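Local atomic coordinates of copper-containing nitrite reductase (Bradyrhizobium sp. ORS 375, PDB entry 6THE), a protein that probably catalyses the one-electron reduction of nitrite to nitric oxide, being the two-cupredoxin copper core of a four-domain heme-containing nitrite reductase. Residues R41-Y50 / Y190-G198. Residues are numbered along the deposited sequence; the frame is centred on the assembly and turned at random.
Sequences RLAEGTTFGY and YFVFNGSVG
R41 sets CG opposite its backbone N (chi1 175°) and runs extended out to NE, which carries the guanidinium to the carbonyl of V197; L42 takes the same first torsion (chi1 163°) and lays CD2 over one face of the Y190 ring, 3.9 Å from its centroid, a CH-pi contact. The contact joins a hairpin of the first cupredoxin domain to strand 190-193 and the loop after it in the second, as in two-domain copper nitrite reductases. NH1 of R41 donates to V197 O at 3.2 Å, close to the guanidinium plane, with a weak second bond from NH2. The other edge, NE and NH2, grips OE2 of E44 side-on. V197 N hydrogen-bonds L42 O at 2.8 Å, where L42 and A43 form a classic beta bulge facing T46. The Y50 hydroxyl donates to G195 O at 2.9 Å from above the carbonyl plane, and S196 OG turns to S11. With an alanine at R41, E44 would probably lose its charge partner and V197 O its side-chain donors. Main-chain carbonyls at this largely buried junction are thus satisfied by guanidinium and hydroxyl, so the seam probably depends on polar pairing to backbone as much as on the L42/Y190 packing.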
loop_
_atom_site.group_PDB
_atom_site.type_symbol
_atom_site.label_atom_id
_atom_site.label_comp_id
_atom_site.label_asym_id
_atom_site.label_seq_id
_atom_site.Cartn_x
_atom_site.Cartn_y
_atom_site.Cartn_z
ATOM N N ARG A 41 -2.878 6.358 30.112
ATOM C CA ARG A 41 -2.205 7.552 29.630
ATOM C C ARG A 41 -2.001 7.439 28.121
ATOM O O ARG A 41 -1.232 6.599 27.656
ATOM C CB ARG A 41 -0.872 7.731 30.367
ATOM C CG ARG A 41 -0.022 8.888 29.860
ATOM C CD ARG A 41 1.459 8.628 30.058
ATOM N NE ARG A 41 2.291 9.593 29.351
ATOM C CZ ARG A 41 2.702 9.471 28.092
ATOM N NH1 ARG A 41 2.361 8.413 27.373
ATOM N NH2 ARG A 41 3.453 10.413 27.553
ATOM N N LEU A 42 -2.708 8.295 27.372
ATOM C CA LEU A 42 -2.588 8.376 25.924
ATOM C C LEU A 42 -1.456 9.339 25.572
ATOM O O LEU A 42 -0.596 9.023 24.754
ATOM C CB LEU A 42 -3.928 8.842 25.342
ATOM C CG LEU A 42 -3.903 9.362 23.903
ATOM C CD1 LEU A 42 -3.638 8.238 22.913
ATOM C CD2 LEU A 42 -5.206 10.069 23.563
ATOM N N ALA A 43 -1.491 10.522 26.196
ATOM C CA ALA A 43 -0.443 11.522 26.084
ATOM C C ALA A 43 -0.249 12.179 27.449
ATOM O O ALA A 43 -0.925 11.817 28.411
ATOM C CB ALA A 43 -0.808 12.533 25.024
ATOM N N GLU A 44 0.682 13.136 27.525
ATOM C CA GLU A 44 0.926 13.859 28.763
ATOM C C GLU A 44 -0.244 14.803 29.026
ATOM O O GLU A 44 -0.472 15.744 28.268
ATOM C CB GLU A 44 2.274 14.586 28.722
ATOM C CG GLU A 44 3.477 13.657 28.773
ATOM C CD GLU A 44 3.677 12.879 30.065
ATOM O OE1 GLU A 44 3.334 13.411 31.142
ATOM O OE2 GLU A 44 4.177 11.738 29.992
ATOM N N GLY A 45 -0.990 14.515 30.099
ATOM C CA GLY A 45 -2.150 15.302 30.486
ATOM C C GLY A 45 -3.442 14.770 29.870
ATOM O O GLY A 45 -4.528 15.243 30.202
ATOM N N THR A 46 -3.313 13.777 28.981
ATOM C CA THR A 46 -4.450 13.231 28.257
ATOM C C THR A 46 -4.616 11.749 28.595
ATOM O O THR A 46 -3.661 10.978 28.520
ATOM C CB THR A 46 -4.316 13.471 26.747
ATOM O OG1 THR A 46 -3.759 14.770 26.540
ATOM C CG2 THR A 46 -5.633 13.360 26.010
ATOM N N THR A 47 -5.847 11.375 28.966
ATOM C CA THR A 47 -6.204 9.995 29.255
ATOM C C THR A 47 -7.284 9.539 28.278
ATOM O O THR A 47 -8.020 10.361 27.734
ATOM C CB THR A 47 -6.632 9.823 30.719
ATOM O OG1 THR A 47 -7.696 10.738 30.989
ATOM C CG2 THR A 47 -5.501 10.048 31.700
ATOM N N PHE A 48 -7.370 8.219 28.066
ATOM C CA PHE A 48 -8.285 7.644 27.092
ATOM C C PHE A 48 -8.893 6.356 27.645
ATOM O O PHE A 48 -8.276 5.670 28.458
ATOM C CB PHE A 48 -7.557 7.415 25.763
ATOM C CG PHE A 48 -8.409 6.886 24.637
ATOM C CD1 PHE A 48 -9.230 7.732 23.905
ATOM C CD2 PHE A 48 -8.382 5.541 24.298
ATOM C CE1 PHE A 48 -10.010 7.244 22.867
ATOM C CE2 PHE A 48 -9.162 5.053 23.259
ATOM C CZ PHE A 48 -9.975 5.906 22.546
ATOM N N GLY A 49 -10.113 6.045 27.188
ATOM C CA GLY A 49 -10.798 4.813 27.543
ATOM C C GLY A 49 -10.357 3.652 26.654
ATOM O O GLY A 49 -10.877 3.479 25.554
ATOM N N TYR A 50 -9.399 2.866 27.158
ATOM C CA TYR A 50 -8.774 1.793 26.401
ATOM C C TYR A 50 -9.500 0.474 26.641
ATOM O O TYR A 50 -9.852 0.150 27.773
ATOM C CB TYR A 50 -7.311 1.625 26.823
ATOM C CG TYR A 50 -6.344 2.622 26.237
ATOM C CD1 TYR A 50 -5.746 2.398 25.006
ATOM C CD2 TYR A 50 -6.009 3.781 26.920
ATOM C CE1 TYR A 50 -4.850 3.305 24.461
ATOM C CE2 TYR A 50 -5.116 4.699 26.390
ATOM C CZ TYR A 50 -4.535 4.460 25.156
ATOM O OH TYR A 50 -3.651 5.358 24.632
ATOM N N TYR A 190 -4.748 10.830 16.790
ATOM C CA TYR A 190 -3.465 10.323 17.248
ATOM C C TYR A 190 -3.081 9.078 16.453
ATOM O O TYR A 190 -3.913 8.204 16.215
ATOM C CB TYR A 190 -3.526 9.974 18.737
ATOM C CG TYR A 190 -3.762 11.135 19.671
ATOM C CD1 TYR A 190 -5.044 11.586 19.946
ATOM C CD2 TYR A 190 -2.704 11.772 20.299
ATOM C CE1 TYR A 190 -5.268 12.650 20.806
ATOM C CE2 TYR A 190 -2.909 12.833 21.166
ATOM C CZ TYR A 190 -4.195 13.277 21.417
ATOM O OH TYR A 190 -4.404 14.323 22.268
ATOM N N PHE A 191 -1.808 9.025 16.044
ATOM C CA PHE A 191 -1.174 7.807 15.568
ATOM C C PHE A 191 -0.151 7.367 16.610
ATOM O O PHE A 191 0.685 8.165 17.029
ATOM C CB PHE A 191 -0.509 8.037 14.208
ATOM C CG PHE A 191 -1.448 8.093 13.030
ATOM C CD1 PHE A 191 -1.792 6.940 12.339
ATOM C CD2 PHE A 191 -1.976 9.302 12.598
ATOM C CE1 PHE A 191 -2.651 6.992 11.251
ATOM C CE2 PHE A 191 -2.832 9.354 11.508
ATOM C CZ PHE A 191 -3.165 8.200 10.835
ATOM N N VAL A 192 -0.231 6.099 17.027
ATOM C CA VAL A 192 0.523 5.639 18.183
ATOM C C VAL A 192 1.251 4.335 17.861
ATOM O O VAL A 192 0.728 3.478 17.150
ATOM C CB VAL A 192 -0.374 5.502 19.432
ATOM C CG1 VAL A 192 -0.801 6.856 19.980
ATOM C CG2 VAL A 192 -1.587 4.616 19.185
ATOM N N PHE A 193 2.476 4.222 18.387
ATOM C CA PHE A 193 3.195 2.960 18.456
ATOM C C PHE A 193 3.051 2.407 19.870
ATOM O O PHE A 193 3.413 3.077 20.835
ATOM C CB PHE A 193 4.683 3.155 18.147
ATOM C CG PHE A 193 5.053 3.267 16.689
ATOM C CD1 PHE A 193 4.648 2.309 15.770
ATOM C CD2 PHE A 193 5.845 4.315 16.243
ATOM C CE1 PHE A 193 5.003 2.414 14.432
ATOM C CE2 PHE A 193 6.202 4.417 14.905
ATOM C CZ PHE A 193 5.780 3.466 14.003
ATOM N N ASN A 194 2.510 1.188 19.972
ATOM C CA ASN A 194 2.367 0.476 21.233
ATOM C C ASN A 194 1.550 1.297 22.231
ATOM O O ASN A 194 1.975 1.497 23.368
ATOM C CB ASN A 194 3.717 0.016 21.795
ATOM C CG ASN A 194 4.372 -1.071 20.969
ATOM O OD1 ASN A 194 4.053 -1.244 19.795
ATOM N ND2 ASN A 194 5.290 -1.807 21.573
ATOM N N GLY A 195 0.381 1.776 21.789
ATOM C CA GLY A 195 -0.644 2.249 22.706
ATOM C C GLY A 195 -0.745 3.770 22.799
ATOM O O GLY A 195 -1.818 4.330 22.577
ATOM N N SER A 196 0.369 4.425 23.145
ATOM C CA SER A 196 0.330 5.825 23.540
ATOM C C SER A 196 1.340 6.661 22.757
ATOM O O SER A 196 2.104 6.136 21.947
ATOM C CB SER A 196 0.531 5.967 25.029
ATOM O OG SER A 196 1.867 5.659 25.396
ATOM N N VAL A 197 1.312 7.975 23.016
ATOM C CA VAL A 197 2.239 8.934 22.439
ATOM C C VAL A 197 3.526 8.911 23.261
ATOM O O VAL A 197 3.498 9.112 24.474
ATOM C CB VAL A 197 1.622 10.348 22.385
ATOM C CG1 VAL A 197 2.645 11.413 22.016
ATOM C CG2 VAL A 197 0.428 10.409 21.446
ATOM N N GLY A 198 4.648 8.656 22.577
ATOM C CA GLY A 198 5.951 8.574 23.216
ATOM C C GLY A 198 6.114 7.282 24.014
ATOM O O GLY A 198 6.833 7.256 25.011
#